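Side-chain contacts in putative ketosteroid isomerase (Parabacteroides distasonis ATCC 8503, PDB 3KE7), which is of unknown function but probably binds a small molecule in the pocket of its NTF2-like fold, with ketosteroid isomerase activity only presumed: residues E110-N115 / W120-T125; D47-T52 / R61-G66; A26-D31 / D73-I78; R79-V84 / V90-L95; I44-D47 / T52-E55. One frame throughout, in Å; residues are numbered along the deposited sequence.

Interaction 1: residues E110-N115 / W120-T125; sequences EVYRRN and WKIIQT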
# COMPACT_ATOMS: atom_id res chain seq x y z
N GLU B 110 -1.77 4.78 1.76
CA GLU B 110 -1.23 5.08 3.07
C GLU B 110 -1.78 4.03 4.03
O GLU B 110 -2.99 3.68 3.95
CB GLU B 110 -1.67 6.46 3.59
CG GLU B 110 -1.36 7.62 2.73
CD GLU B 110 0.06 8.09 2.85
OE1 GLU B 110 0.89 7.34 3.38
OE2 GLU B 110 0.36 9.26 2.41
N VAL B 111 -0.93 3.48 4.89
CA VAL B 111 -1.42 2.64 5.98
C VAL B 111 -1.13 3.40 7.29
O VAL B 111 0.01 3.71 7.58
CB VAL B 111 -0.78 1.29 6.02
CG1 VAL B 111 -1.40 0.49 7.18
CG2 VAL B 111 -0.99 0.54 4.68
N TYR B 112 -2.19 3.68 8.06
CA TYR B 112 -2.12 4.32 9.36
C TYR B 112 -2.39 3.29 10.45
O TYR B 112 -3.22 2.38 10.27
CB TYR B 112 -3.21 5.41 9.50
CG TYR B 112 -2.99 6.72 8.77
CD1 TYR B 112 -3.16 6.82 7.41
CD2 TYR B 112 -2.67 7.87 9.48
CE1 TYR B 112 -3.06 8.03 6.75
CE2 TYR B 112 -2.51 9.08 8.83
CZ TYR B 112 -2.71 9.15 7.47
OH TYR B 112 -2.60 10.39 6.82
N ARG B 113 -1.67 3.42 11.56
CA ARG B 113 -1.80 2.56 12.70
C ARG B 113 -2.09 3.40 13.91
O ARG B 113 -1.41 4.40 14.13
CB ARG B 113 -0.53 1.72 12.93
CG ARG B 113 -0.59 0.77 14.18
CD ARG B 113 0.67 -0.07 14.36
NE ARG B 113 1.81 0.81 14.53
CZ ARG B 113 3.05 0.60 14.05
NH1 ARG B 113 3.37 -0.51 13.37
NH2 ARG B 113 3.99 1.53 14.24
N ARG B 114 -3.09 2.99 14.68
CA ARG B 114 -3.45 3.70 15.89
C ARG B 114 -2.52 3.22 16.99
O ARG B 114 -2.48 2.02 17.27
CB ARG B 114 -4.92 3.42 16.25
CG ARG B 114 -5.40 4.26 17.48
CD ARG B 114 -6.88 4.04 17.73
NE ARG B 114 -7.13 2.63 17.95
CZ ARG B 114 -8.21 1.96 17.55
NH1 ARG B 114 -9.22 2.58 16.91
NH2 ARG B 114 -8.28 0.66 17.78
N ASN B 115 -1.77 4.14 17.57
CA ASN B 115 -0.88 3.84 18.68
C ASN B 115 -1.67 3.82 19.99
O ASN B 115 -2.83 4.22 20.01
CB ASN B 115 0.39 4.75 18.70
CG ASN B 115 0.13 6.26 19.12
OD1 ASN B 115 -0.85 6.61 19.80
ND2 ASN B 115 1.13 7.14 18.76
N TRP B 120 -3.03 8.28 15.38
CA TRP B 120 -2.89 7.52 14.14
C TRP B 120 -1.63 7.98 13.40
O TRP B 120 -1.47 9.19 13.12
CB TRP B 120 -4.08 7.74 13.24
CG TRP B 120 -5.30 7.17 13.79
CD1 TRP B 120 -6.13 7.76 14.72
CD2 TRP B 120 -5.87 5.88 13.51
NE1 TRP B 120 -7.19 6.93 15.00
CE2 TRP B 120 -7.06 5.78 14.26
CE3 TRP B 120 -5.49 4.79 12.72
CZ2 TRP B 120 -7.87 4.64 14.23
CZ3 TRP B 120 -6.30 3.71 12.66
CH2 TRP B 120 -7.47 3.62 13.42
N LYS B 121 -0.71 7.04 13.17
CA LYS B 121 0.54 7.34 12.52
C LYS B 121 0.70 6.50 11.27
O LYS B 121 0.30 5.34 11.24
CB LYS B 121 1.67 7.02 13.46
CG LYS B 121 1.60 7.67 14.83
CD LYS B 121 1.71 9.13 14.77
CE LYS B 121 3.06 9.60 14.51
NZ LYS B 121 3.16 10.95 15.25
N ILE B 122 1.36 7.08 10.26
CA ILE B 122 1.61 6.40 9.02
C ILE B 122 2.77 5.39 9.21
O ILE B 122 3.87 5.73 9.66
CB ILE B 122 1.96 7.39 7.89
CG1 ILE B 122 0.74 8.26 7.58
CG2 ILE B 122 2.42 6.66 6.62
CD1 ILE B 122 1.05 9.42 6.63
N ILE B 123 2.49 4.14 8.84
CA ILE B 123 3.46 3.07 8.85
C ILE B 123 3.86 2.63 7.44
O ILE B 123 4.85 1.96 7.28
CB ILE B 123 3.05 1.85 9.68
CG1 ILE B 123 1.87 1.12 9.09
CG2 ILE B 123 2.69 2.34 11.10
CD1 ILE B 123 1.66 -0.28 9.71
N GLN B 124 3.13 3.05 6.43
CA GLN B 124 3.49 2.73 5.05
C GLN B 124 2.92 3.76 4.11
O GLN B 124 1.75 4.12 4.22
CB GLN B 124 2.97 1.33 4.66
CG GLN B 124 3.46 0.82 3.31
CD GLN B 124 2.80 1.36 2.06
OE1 GLN B 124 3.36 1.21 1.00
NE2 GLN B 124 1.58 1.99 2.18
N THR B 125 3.72 4.18 3.13
CA THR B 125 3.31 5.14 2.12
C THR B 125 3.79 4.62 0.77
O THR B 125 4.97 4.22 0.62
CB THR B 125 3.95 6.52 2.35
OG1 THR B 125 3.50 7.03 3.61
CG2 THR B 125 3.67 7.44 1.22
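Trp120 lies against Arg114, the two side chains running the same way. Arg114 CB sits over the centre of the six-membered ring, 3.5 Å from the Trp120 ring centroid. This is a CH-pi contact. Farther out, Arg114 NH1 comes within 3.6 Å of Trp120 CZ2, but the guanidinium plane is turned 69° from the ring. Trp120 NE1 is hydrogen-bonded to Glu13. Lys121 pairs with Arg113 through two backbone hydrogen bonds, and its NZ turns away to Glu37 O. Ile122 shares a face of the sheet with Tyr112. Its CG1 lies over one face of the Tyr112 ring, toward the rim and 3.6 Å from the centroid. Tyr112 OH is bonded to Glu23 of helix 15-28. Ile123 and Gln124 both face Val111, which makes a classic beta bulge in the hairpin of strands 102-114 and 120-129. Ile123 N bonds Val111 O at 2.8 Å, while the bond from Gln124 N to the same oxygen is weak at 3.4 Å. In Ile123 the CG1 branch lies between backbone N and carbonyl carbon (chi1 67°). Ile123 CG2 then lies over the centre of the Arg113 guanidinium, 3.4 Å from CZ. Gln124 CB rests on Val111, and its OE1 bonds Thr109 of the second subunit. Thr125 OG1 donates to the syn lone pair of Glu110 OE1 at 2.6 Å. That bond shares its face with Tyr112, Trp120 and Ile122, which pack on helices 15-28 and 34-38. Arg113 NH2 forms salt bridges with Asp40 and Asp42, which probably offset the guanidinium charge beneath the methyl.

Interaction 2: residues D47-T52 / R61-G66; sequences DPSLET and RTYYKG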
# COMPACT_ATOMS: atom_id res chain seq x y z
N ASP B 47 8.22 6.00 -3.62
CA ASP B 47 7.75 7.00 -4.57
C ASP B 47 8.51 6.76 -5.87
O ASP B 47 9.40 5.95 -5.92
CB ASP B 47 7.80 8.46 -4.07
CG ASP B 47 9.18 9.08 -4.06
OD1 ASP B 47 10.09 8.71 -4.84
OD2 ASP B 47 9.34 10.10 -3.29
N PRO B 48 8.12 7.43 -6.94
CA PRO B 48 8.72 7.12 -8.25
C PRO B 48 10.15 7.50 -8.43
O PRO B 48 10.69 7.16 -9.50
CB PRO B 48 7.84 7.92 -9.22
CG PRO B 48 6.55 8.06 -8.52
CD PRO B 48 6.93 8.28 -7.10
N SER B 49 10.77 8.16 -7.46
CA SER B 49 12.17 8.54 -7.64
C SER B 49 13.15 7.59 -6.97
O SER B 49 14.34 7.71 -7.16
CB SER B 49 12.42 9.93 -7.09
OG SER B 49 12.49 9.86 -5.69
N LEU B 50 12.64 6.62 -6.24
CA LEU B 50 13.53 5.76 -5.47
C LEU B 50 13.85 4.45 -6.16
O LEU B 50 12.99 3.76 -6.64
CB LEU B 50 12.89 5.45 -4.11
CG LEU B 50 12.58 6.63 -3.19
CD1 LEU B 50 11.76 6.17 -1.96
CD2 LEU B 50 13.89 7.31 -2.79
N GLU B 51 15.12 4.06 -6.09
CA GLU B 51 15.54 2.82 -6.64
C GLU B 51 15.14 1.62 -5.76
O GLU B 51 14.99 0.51 -6.26
CB GLU B 51 17.05 2.85 -6.81
CG GLU B 51 17.62 1.68 -7.47
CD GLU B 51 17.16 1.49 -8.89
OE1 GLU B 51 17.09 2.49 -9.62
OE2 GLU B 51 16.94 0.34 -9.29
N THR B 52 15.04 1.87 -4.46
CA THR B 52 14.58 0.84 -3.50
C THR B 52 13.80 1.55 -2.40
O THR B 52 14.01 2.77 -2.17
CB THR B 52 15.81 0.05 -2.97
OG1 THR B 52 15.32 -1.10 -2.31
CG2 THR B 52 16.67 0.91 -2.01
N ARG B 61 13.09 10.82 7.13
CA ARG B 61 13.46 12.17 7.54
C ARG B 61 14.56 12.72 6.66
O ARG B 61 14.44 13.82 6.15
CB ARG B 61 13.84 12.19 9.01
CG ARG B 61 14.18 13.58 9.47
CD ARG B 61 14.82 13.58 10.87
NE ARG B 61 14.18 12.63 11.75
CZ ARG B 61 13.02 12.82 12.36
NH1 ARG B 61 12.34 13.96 12.22
NH2 ARG B 61 12.53 11.84 13.14
N THR B 62 15.62 11.97 6.47
CA THR B 62 16.72 12.38 5.60
C THR B 62 16.26 12.69 4.19
O THR B 62 16.66 13.70 3.59
CB THR B 62 17.80 11.27 5.59
OG1 THR B 62 18.26 11.12 6.94
CG2 THR B 62 18.99 11.65 4.66
N TYR B 63 15.39 11.86 3.64
CA TYR B 63 14.85 12.08 2.31
C TYR B 63 14.02 13.39 2.25
O TYR B 63 14.20 14.24 1.37
CB TYR B 63 13.98 10.88 1.92
CG TYR B 63 13.37 10.96 0.56
CD1 TYR B 63 14.16 11.04 -0.56
CD2 TYR B 63 11.99 10.92 0.39
CE1 TYR B 63 13.60 11.10 -1.82
CE2 TYR B 63 11.42 10.93 -0.85
CZ TYR B 63 12.24 11.05 -1.96
OH TYR B 63 11.72 11.13 -3.25
N TYR B 64 13.12 13.55 3.21
CA TYR B 64 12.25 14.71 3.25
C TYR B 64 13.00 16.01 3.51
O TYR B 64 12.58 17.08 3.04
CB TYR B 64 11.14 14.52 4.33
CG TYR B 64 9.87 13.98 3.80
CD1 TYR B 64 9.71 12.66 3.52
CD2 TYR B 64 8.81 14.82 3.58
CE1 TYR B 64 8.52 12.16 3.04
CE2 TYR B 64 7.60 14.36 3.08
CZ TYR B 64 7.46 13.02 2.82
OH TYR B 64 6.23 12.61 2.31
N LYS B 65 14.14 15.94 4.18
CA LYS B 65 14.95 17.13 4.40
C LYS B 65 15.42 17.74 3.09
O LYS B 65 15.69 18.93 3.05
CB LYS B 65 16.17 16.80 5.25
CG LYS B 65 15.86 16.63 6.72
CD LYS B 65 17.05 16.04 7.55
CE LYS B 65 18.33 16.77 7.35
NZ LYS B 65 18.35 18.12 8.05
N GLY B 66 15.48 16.95 2.03
CA GLY B 66 15.94 17.44 0.73
C GLY B 66 14.83 17.87 -0.19
O GLY B 66 15.11 18.35 -1.28
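Tyr63 reaches from helix 57-65 to the loop 47-52, where its hydroxyl meets Asp47. From CB the side chain leaves with CG anti to the backbone N (chi1 -179°), which carries the ring away from the helix. Ile54 CD1 packs on CG. Tyr63 CE1 meets Leu50 CD2, 3.9 Å away, with the two side chains crossing at a slant. Tyr63 CE2 comes 3.3 Å from Asp47 OD2. At the tip, Tyr63 OH donates to Asp47 OD2 at 2.6 Å. The carboxylate approaches near the plane of the ring, at its edge, and offers its syn lone pair. The two planes are 53° apart. Asp47 also begins a type I beta turn that ends at Leu50. The turn bond itself, Leu50 N to Asp47 O, is weak. A second link fixes the turn: Ser49 N donates to Asp47 OD1 at 2.8 Å, which makes an Asx turn. OD1 thus serves the turn, while OD2 accepts from Tyr63 of the helix and from Tyr45 OH. Ser49 OG also lies near Tyr63 OH, but Ser49 has two conformers and the role of its hydroxyl is doubtful. With an alanine here in place of Asp47, Tyr63 OH would probably lose its acceptor and the loop its Asx bond, leaving the ring and the turn freer to shift. Asp47 packs on Trp127, a residue of the bicine pocket, and its own side chain is about 5 Å from the bound bicine. Leu50 touches Tyr45 on the neighbouring strand 43-46.

Interaction 3: residues A26-D31 / D73-I78; sequences ALASTD and DHFDMI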
# COMPACT_ATOMS: atom_id res chain seq x y z
N ALA B 26 -1.81 17.09 5.84
CA ALA B 26 -0.40 16.90 5.61
C ALA B 26 -0.03 17.34 4.18
O ALA B 26 1.02 17.90 3.92
CB ALA B 26 -0.03 15.42 5.83
N LEU B 27 -0.89 16.99 3.22
CA LEU B 27 -0.63 17.37 1.85
C LEU B 27 -0.53 18.86 1.63
O LEU B 27 0.28 19.32 0.81
CB LEU B 27 -1.72 16.80 0.91
CG LEU B 27 -1.58 15.29 0.66
CD1 LEU B 27 -2.84 14.75 0.10
CD2 LEU B 27 -0.39 15.06 -0.24
N ALA B 28 -1.44 19.59 2.28
CA ALA B 28 -1.53 21.04 2.14
C ALA B 28 -0.74 21.80 3.20
O ALA B 28 -0.74 23.03 3.18
CB ALA B 28 -2.98 21.44 2.19
N SER B 29 -0.02 21.10 4.08
CA SER B 29 0.70 21.75 5.19
C SER B 29 1.80 22.66 4.69
O SER B 29 2.49 22.35 3.72
CB SER B 29 1.33 20.72 6.11
OG SER B 29 2.02 21.35 7.20
N THR B 30 1.98 23.76 5.41
CA THR B 30 3.08 24.66 5.19
C THR B 30 4.39 24.04 5.73
O THR B 30 5.50 24.51 5.38
CB THR B 30 2.81 26.04 5.91
OG1 THR B 30 2.76 25.83 7.34
CG2 THR B 30 1.52 26.64 5.45
N ASP B 31 4.30 23.03 6.59
CA ASP B 31 5.48 22.38 7.14
C ASP B 31 5.91 21.30 6.19
O ASP B 31 5.19 20.35 6.02
CB ASP B 31 5.15 21.79 8.49
CG ASP B 31 6.35 21.17 9.18
OD1 ASP B 31 7.45 21.08 8.59
OD2 ASP B 31 6.20 20.78 10.35
N ASP B 73 -0.19 24.15 -4.30
CA ASP B 73 -1.25 24.81 -3.57
C ASP B 73 -2.54 24.11 -3.80
O ASP B 73 -3.33 23.99 -2.89
CB ASP B 73 -1.44 26.27 -4.01
CG ASP B 73 -0.69 27.24 -3.16
OD1 ASP B 73 -0.49 26.97 -1.96
OD2 ASP B 73 -0.30 28.31 -3.69
N HIS B 74 -2.79 23.67 -5.03
CA HIS B 74 -4.05 23.00 -5.30
C HIS B 74 -3.92 21.54 -5.77
O HIS B 74 -2.99 21.17 -6.50
CB HIS B 74 -4.92 23.79 -6.25
CG HIS B 74 -6.31 23.25 -6.36
ND1 HIS B 74 -7.12 23.07 -5.26
CD2 HIS B 74 -7.02 22.84 -7.43
CE1 HIS B 74 -8.28 22.56 -5.66
NE2 HIS B 74 -8.24 22.41 -6.97
N PHE B 75 -4.87 20.74 -5.31
CA PHE B 75 -4.93 19.32 -5.60
C PHE B 75 -6.33 18.83 -5.35
O PHE B 75 -7.05 19.42 -4.57
CB PHE B 75 -3.91 18.54 -4.74
CG PHE B 75 -4.11 18.68 -3.23
CD1 PHE B 75 -5.12 18.00 -2.56
CD2 PHE B 75 -3.23 19.47 -2.47
CE1 PHE B 75 -5.26 18.10 -1.15
CE2 PHE B 75 -3.38 19.59 -1.08
CZ PHE B 75 -4.40 18.89 -0.42
N ASP B 76 -6.73 17.76 -6.06
CA ASP B 76 -8.04 17.12 -5.92
C ASP B 76 -7.81 15.66 -5.49
O ASP B 76 -7.15 14.90 -6.23
CB ASP B 76 -8.79 17.05 -7.26
CG ASP B 76 -9.12 18.42 -7.84
OD1 ASP B 76 -9.44 19.36 -7.08
OD2 ASP B 76 -9.10 18.53 -9.09
N MSE B 77 -8.41 15.25 -4.36
CA MSE B 77 -8.35 13.87 -3.88
C MSE B 77 -9.55 13.08 -4.42
O MSE B 77 -10.70 13.34 -4.06
CB MSE B 77 -8.26 13.80 -2.35
CG MSE B 77 -8.26 12.37 -1.79
SE MSE B 77 -7.98 12.34 0.15
CE MSE B 77 -6.12 12.95 0.26
N ILE B 78 -9.26 12.04 -5.21
CA ILE B 78 -10.24 11.34 -5.97
C ILE B 78 -10.63 10.00 -5.36
O ILE B 78 -9.74 9.16 -5.12
CB ILE B 78 -9.66 11.12 -7.39
CG1 ILE B 78 -9.41 12.49 -8.07
CG2 ILE B 78 -10.57 10.26 -8.23
CD1 ILE B 78 -8.45 12.44 -9.25
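Phe75 has its CG between the backbone N and the carbonyl carbon (chi1 59°), and this turns the ring toward Leu27 and Ala28. Met77, modelled as selenomethionine, has CG anti to the backbone N (chi1 177°). Its chain is extended as far as SE and bends only at the last torsion (chi3 -68°), which brings CE to Leu27. The two side chains thus come from alternate positions on strand 74-85 and meet the last part of helix 15-28. Phe75 CZ lies 3.6 Å from Leu27 CB. Phe75 CE2 lies 3.8 Å from Ala28 CB, which comes at the edge of the ring, near its plane. Leu27 CD1 touches Met77 CE at 3.7 Å, and these two side chains cross at about a right angle. Leu27 is therefore held at two levels, by Phe75 at its CB and by Met77 at a terminal methyl. Phe75 also packs on Leu95 and Met77 on Phe93, both of strand 88-99, so the two side chains that meet the helix are backed by the next strand. Leu27 packs on Phe35 as well. This joins helix to sheet as in other NTF2-like folds, where helices lie across a curved sheet and a pocket forms between them. Leu27 is about 4 Å from the bound bicine, and Leu95 lines its site. No hydrogen bond or salt bridge crosses between the two segments. Their hold on each other is apolar contact alone. It depends on the fit of Leu27 CB and the Ala28 methyl to the Phe75 ring, and of the Leu27 CD1 methyl to Met77 CE.

Interaction 4: residues R79-V84 / V90-L95; sequences RPVVQV and VLTFNL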
# COMPACT_ATOMS: atom_id res chain seq x y z
N ARG B 79 -11.91 9.85 -5.01
CA ARG B 79 -12.52 8.62 -4.43
C ARG B 79 -11.70 8.02 -3.27
O ARG B 79 -11.38 6.88 -3.25
CB ARG B 79 -12.75 7.56 -5.50
CG ARG B 79 -13.55 8.04 -6.74
CD ARG B 79 -14.23 6.87 -7.50
NE ARG B 79 -13.35 5.70 -7.66
CZ ARG B 79 -12.47 5.52 -8.64
NH1 ARG B 79 -12.33 6.40 -9.59
NH2 ARG B 79 -11.69 4.44 -8.63
N PRO B 80 -11.40 8.83 -2.26
CA PRO B 80 -10.68 8.22 -1.17
C PRO B 80 -11.50 7.13 -0.48
O PRO B 80 -12.74 7.32 -0.22
CB PRO B 80 -10.46 9.40 -0.21
CG PRO B 80 -11.55 10.40 -0.50
CD PRO B 80 -11.74 10.24 -2.03
N VAL B 81 -10.84 6.01 -0.18
CA VAL B 81 -11.42 4.90 0.49
C VAL B 81 -10.57 4.59 1.72
O VAL B 81 -9.32 4.58 1.64
CB VAL B 81 -11.45 3.67 -0.43
CG1 VAL B 81 -11.83 2.39 0.34
CG2 VAL B 81 -12.39 3.90 -1.65
N VAL B 82 -11.24 4.33 2.85
CA VAL B 82 -10.54 3.93 4.04
C VAL B 82 -11.10 2.58 4.49
O VAL B 82 -12.32 2.45 4.83
CB VAL B 82 -10.68 4.94 5.15
CG1 VAL B 82 -9.86 4.46 6.40
CG2 VAL B 82 -10.20 6.34 4.66
N GLN B 83 -10.23 1.59 4.53
CA GLN B 83 -10.54 0.28 5.04
C GLN B 83 -10.02 0.19 6.49
O GLN B 83 -8.81 0.39 6.74
CB GLN B 83 -9.85 -0.78 4.18
CG GLN B 83 -10.28 -0.84 2.75
CD GLN B 83 -9.24 -1.55 1.88
OE1 GLN B 83 -8.13 -1.07 1.71
NE2 GLN B 83 -9.63 -2.68 1.32
N VAL B 84 -10.92 -0.10 7.43
CA VAL B 84 -10.58 -0.09 8.83
C VAL B 84 -10.56 -1.51 9.37
O VAL B 84 -11.54 -2.30 9.14
CB VAL B 84 -11.55 0.79 9.61
CG1 VAL B 84 -11.16 0.88 11.11
CG2 VAL B 84 -11.55 2.24 9.05
N VAL B 90 -6.41 1.65 6.21
CA VAL B 90 -5.76 1.70 4.89
C VAL B 90 -6.48 2.75 4.07
O VAL B 90 -7.67 2.58 3.78
CB VAL B 90 -5.83 0.33 4.15
CG1 VAL B 90 -5.04 0.39 2.80
CG2 VAL B 90 -5.23 -0.77 5.04
N LEU B 91 -5.78 3.83 3.74
CA LEU B 91 -6.32 4.92 2.91
C LEU B 91 -5.78 4.80 1.51
O LEU B 91 -4.57 4.78 1.28
CB LEU B 91 -5.94 6.27 3.51
CG LEU B 91 -6.19 7.48 2.62
CD1 LEU B 91 -7.70 7.68 2.32
CD2 LEU B 91 -5.56 8.74 3.26
N THR B 92 -6.67 4.70 0.56
CA THR B 92 -6.28 4.66 -0.86
C THR B 92 -7.00 5.78 -1.60
O THR B 92 -8.18 6.09 -1.33
CB THR B 92 -6.59 3.30 -1.53
OG1 THR B 92 -7.95 2.97 -1.29
CG2 THR B 92 -5.70 2.19 -0.92
N PHE B 93 -6.31 6.40 -2.55
CA PHE B 93 -6.90 7.47 -3.31
C PHE B 93 -6.05 7.75 -4.56
O PHE B 93 -4.89 7.29 -4.66
CB PHE B 93 -7.05 8.76 -2.46
CG PHE B 93 -5.75 9.32 -1.88
CD1 PHE B 93 -5.27 8.85 -0.67
CD2 PHE B 93 -5.07 10.37 -2.50
CE1 PHE B 93 -4.10 9.36 -0.12
CE2 PHE B 93 -3.91 10.90 -1.95
CZ PHE B 93 -3.42 10.36 -0.76
N ASN B 94 -6.64 8.53 -5.45
CA ASN B 94 -5.93 9.16 -6.52
C ASN B 94 -5.85 10.64 -6.20
O ASN B 94 -6.71 11.16 -5.46
CB ASN B 94 -6.61 8.86 -7.86
CG ASN B 94 -6.34 7.45 -8.30
OD1 ASN B 94 -7.13 6.55 -8.05
ND2 ASN B 94 -5.13 7.24 -8.83
N LEU B 95 -4.84 11.30 -6.72
CA LEU B 95 -4.65 12.71 -6.43
C LEU B 95 -4.21 13.45 -7.66
O LEU B 95 -3.22 13.10 -8.25
CB LEU B 95 -3.57 12.89 -5.36
CG LEU B 95 -3.40 14.32 -4.75
CD1 LEU B 95 -4.53 14.58 -3.81
CD2 LEU B 95 -2.07 14.43 -4.01
O HOH W 1 -8.25 1.65 1.14
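The beta hairpin of strands 74-85 and 88-99 holds this contact, with Val81 paired to Thr92 and Gln83 to Val90. The chain turns a corner at Arg79, and the antiparallel pairing resumes after it. Two backbone bonds join Val81 and Thr92, and two join Gln83 and Val90. Val82 and Leu91 form the non-hydrogen-bonded pair between them. Val82 CG2 meets Leu91 CD1 at 3.7 Å. The same Leu91 methyl lies 4.1 Å from Pro80 CB. On this face Pro80 packs on Ile20 and Leu91 on Glu23 of helix 15-28. The opposite face is more polar. There Gln83 OE1 lies 3.6 Å from Val90 CG1 and binds water 1 at 2.8 Å. The same water bonds Val90 O at 2.9 Å and Thr92 OG1 at 2.8 Å. Thr92 OG1 sits between its backbone N and carbonyl carbon (chi1 52°), which sets it toward the water. Gln83 NE2 is bonded to Ile123 O of the second subunit. Arg79 NE forms a salt bridge with Glu55 of that subunit. Leu95, farther along strand 88-99, lines the bicine pocket. The two faces of the hairpin thus differ: one offers methyls to the helix, the other mixes the Val81 and Val90 side chains with an amide, a hydroxyl and a water. Acceptors in reach of water 1 outnumber its protons, so its two donated bonds are probably shared among them.

Interaction 5: residues I44-D47 / T52-E55; sequences IYFD and TKIE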
# COMPACT_ATOMS: atom_id res chain seq x y z
N ILE B 44 7.64 2.49 6.10
CA ILE B 44 8.16 2.07 4.83
C ILE B 44 7.57 3.03 3.81
O ILE B 44 6.38 3.30 3.81
CB ILE B 44 7.74 0.62 4.49
CG1 ILE B 44 8.20 -0.38 5.55
CG2 ILE B 44 8.22 0.21 3.09
CD1 ILE B 44 9.62 -0.47 5.72
N TYR B 45 8.37 3.49 2.86
CA TYR B 45 7.95 4.49 1.88
C TYR B 45 8.49 4.21 0.47
O TYR B 45 9.66 3.85 0.28
CB TYR B 45 8.51 5.86 2.34
CG TYR B 45 8.28 7.04 1.40
CD1 TYR B 45 9.10 7.24 0.32
CD2 TYR B 45 7.26 8.00 1.64
CE1 TYR B 45 8.92 8.28 -0.52
CE2 TYR B 45 7.09 9.06 0.81
CZ TYR B 45 7.91 9.17 -0.31
OH TYR B 45 7.75 10.26 -1.17
N PHE B 46 7.60 4.35 -0.52
CA PHE B 46 7.92 4.31 -1.91
C PHE B 46 7.45 5.58 -2.62
O PHE B 46 6.38 6.10 -2.34
CB PHE B 46 7.14 3.20 -2.66
CG PHE B 46 7.35 1.79 -2.21
CD1 PHE B 46 8.34 0.98 -2.78
CD2 PHE B 46 6.48 1.19 -1.32
CE1 PHE B 46 8.43 -0.40 -2.47
CE2 PHE B 46 6.64 -0.19 -1.01
CZ PHE B 46 7.57 -0.95 -1.59
N ASP B 47 8.22 6.00 -3.62
CA ASP B 47 7.75 7.00 -4.57
C ASP B 47 8.51 6.76 -5.87
O ASP B 47 9.40 5.95 -5.92
CB ASP B 47 7.80 8.46 -4.07
CG ASP B 47 9.18 9.08 -4.06
OD1 ASP B 47 10.09 8.71 -4.84
OD2 ASP B 47 9.34 10.10 -3.29
N THR B 52 15.04 1.87 -4.46
CA THR B 52 14.58 0.84 -3.50
C THR B 52 13.80 1.55 -2.40
O THR B 52 14.01 2.77 -2.17
CB THR B 52 15.81 0.05 -2.97
OG1 THR B 52 15.32 -1.10 -2.31
CG2 THR B 52 16.67 0.91 -2.01
N LYS B 53 12.92 0.83 -1.74
CA LYS B 53 12.08 1.48 -0.75
C LYS B 53 12.87 2.03 0.45
O LYS B 53 13.95 1.52 0.82
CB LYS B 53 10.95 0.54 -0.25
CG LYS B 53 11.43 -0.61 0.66
CD LYS B 53 10.38 -1.64 0.75
CE LYS B 53 10.64 -2.72 1.78
NZ LYS B 53 12.00 -3.33 1.62
N ILE B 54 12.37 3.12 1.01
CA ILE B 54 12.82 3.71 2.24
C ILE B 54 12.29 2.91 3.39
O ILE B 54 11.14 2.52 3.40
CB ILE B 54 12.41 5.21 2.32
CG1 ILE B 54 13.38 6.02 1.50
CG2 ILE B 54 12.38 5.68 3.79
CD1 ILE B 54 13.00 7.52 1.34
N GLU B 55 13.16 2.68 4.36
CA GLU B 55 12.81 1.92 5.59
C GLU B 55 13.25 2.66 6.81
O GLU B 55 14.48 2.86 7.06
CB GLU B 55 13.46 0.57 5.58
CG GLU B 55 13.03 -0.23 4.43
CD GLU B 55 13.70 -1.56 4.32
OE1 GLU B 55 14.01 -2.20 5.38
OE2 GLU B 55 13.89 -1.99 3.13
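Strands 43-46 and 54-55 run antiparallel, as a short beta hairpin at an edge of the sheet within this chain. Tyr45 and Ile54 form the hydrogen-bonded pair. Tyr45 N bonds Ile54 O at 3.0 Å, and Ile54 N bonds Tyr45 O at 2.9 Å. Ile44 and Glu55 are the non-hydrogen-bonded pair next to it. Strand 43-46 is bonded on its other side to strand 120-129. Lys53 carries much of the side-chain contact. Its CG lies between backbone N and carbonyl carbon (chi1 71°), and the chain runs alongside Phe46. Lys53 CB sits over one face of the Phe46 ring, toward the rim and 3.9 Å from the centroid, in a CH-pi contact. Phe46 also stacks with His126. Beyond CB, Lys53 CD lies between Phe46 CZ and Ile44 CG2, at 3.7 Å from each. Lys53 NZ bonds Arg79 O of the second subunit, so the apolar chain packs in the hairpin while NZ also reaches across the subunit boundary. In the conformer given, NZ also pairs with Glu55 OE2, which has a second partner in Arg79 of the second subunit; Glu55 has two conformers, and this pairing is doubtful. An alanine in place of Lys53 would keep CB but would probably leave Arg79 O of the second subunit without this donor, and a gap between Ile44 and Phe46. On the other face Tyr45 and Ile54 lie side by side. Both pack on helix 57-65, Tyr45 on Leu60 and Ile54 on Gln59. Tyr45 CB is 4.0 Å from Ile54 CB, and Tyr45 CD1 is 4.0 Å from Ile54 CD1.

In the fold
Interactions 1, 4 and 5 are strand pairings in one sheet. Interaction 1 is buried and lies between the others: Glu110 O bonds Leu91 N of interaction 4, and Thr125 bonds Ile44 and Phe46 of interaction 5. Interaction 5 is buried as well, though at an edge of the sheet within this chain. Interactions 2, 3 and 4 are only partly buried. Interactions 3 and 4 share strand 74-85, the first using it against a helix, the second against its neighbour. Interactions 2 and 5 share Asp47 and touch through Tyr45, Ile54 and Tyr63. Interaction 2 rests on a carboxylate, interaction 3 on apolar contact. Interactions 1, 2, 4 and 5 reach the second subunit.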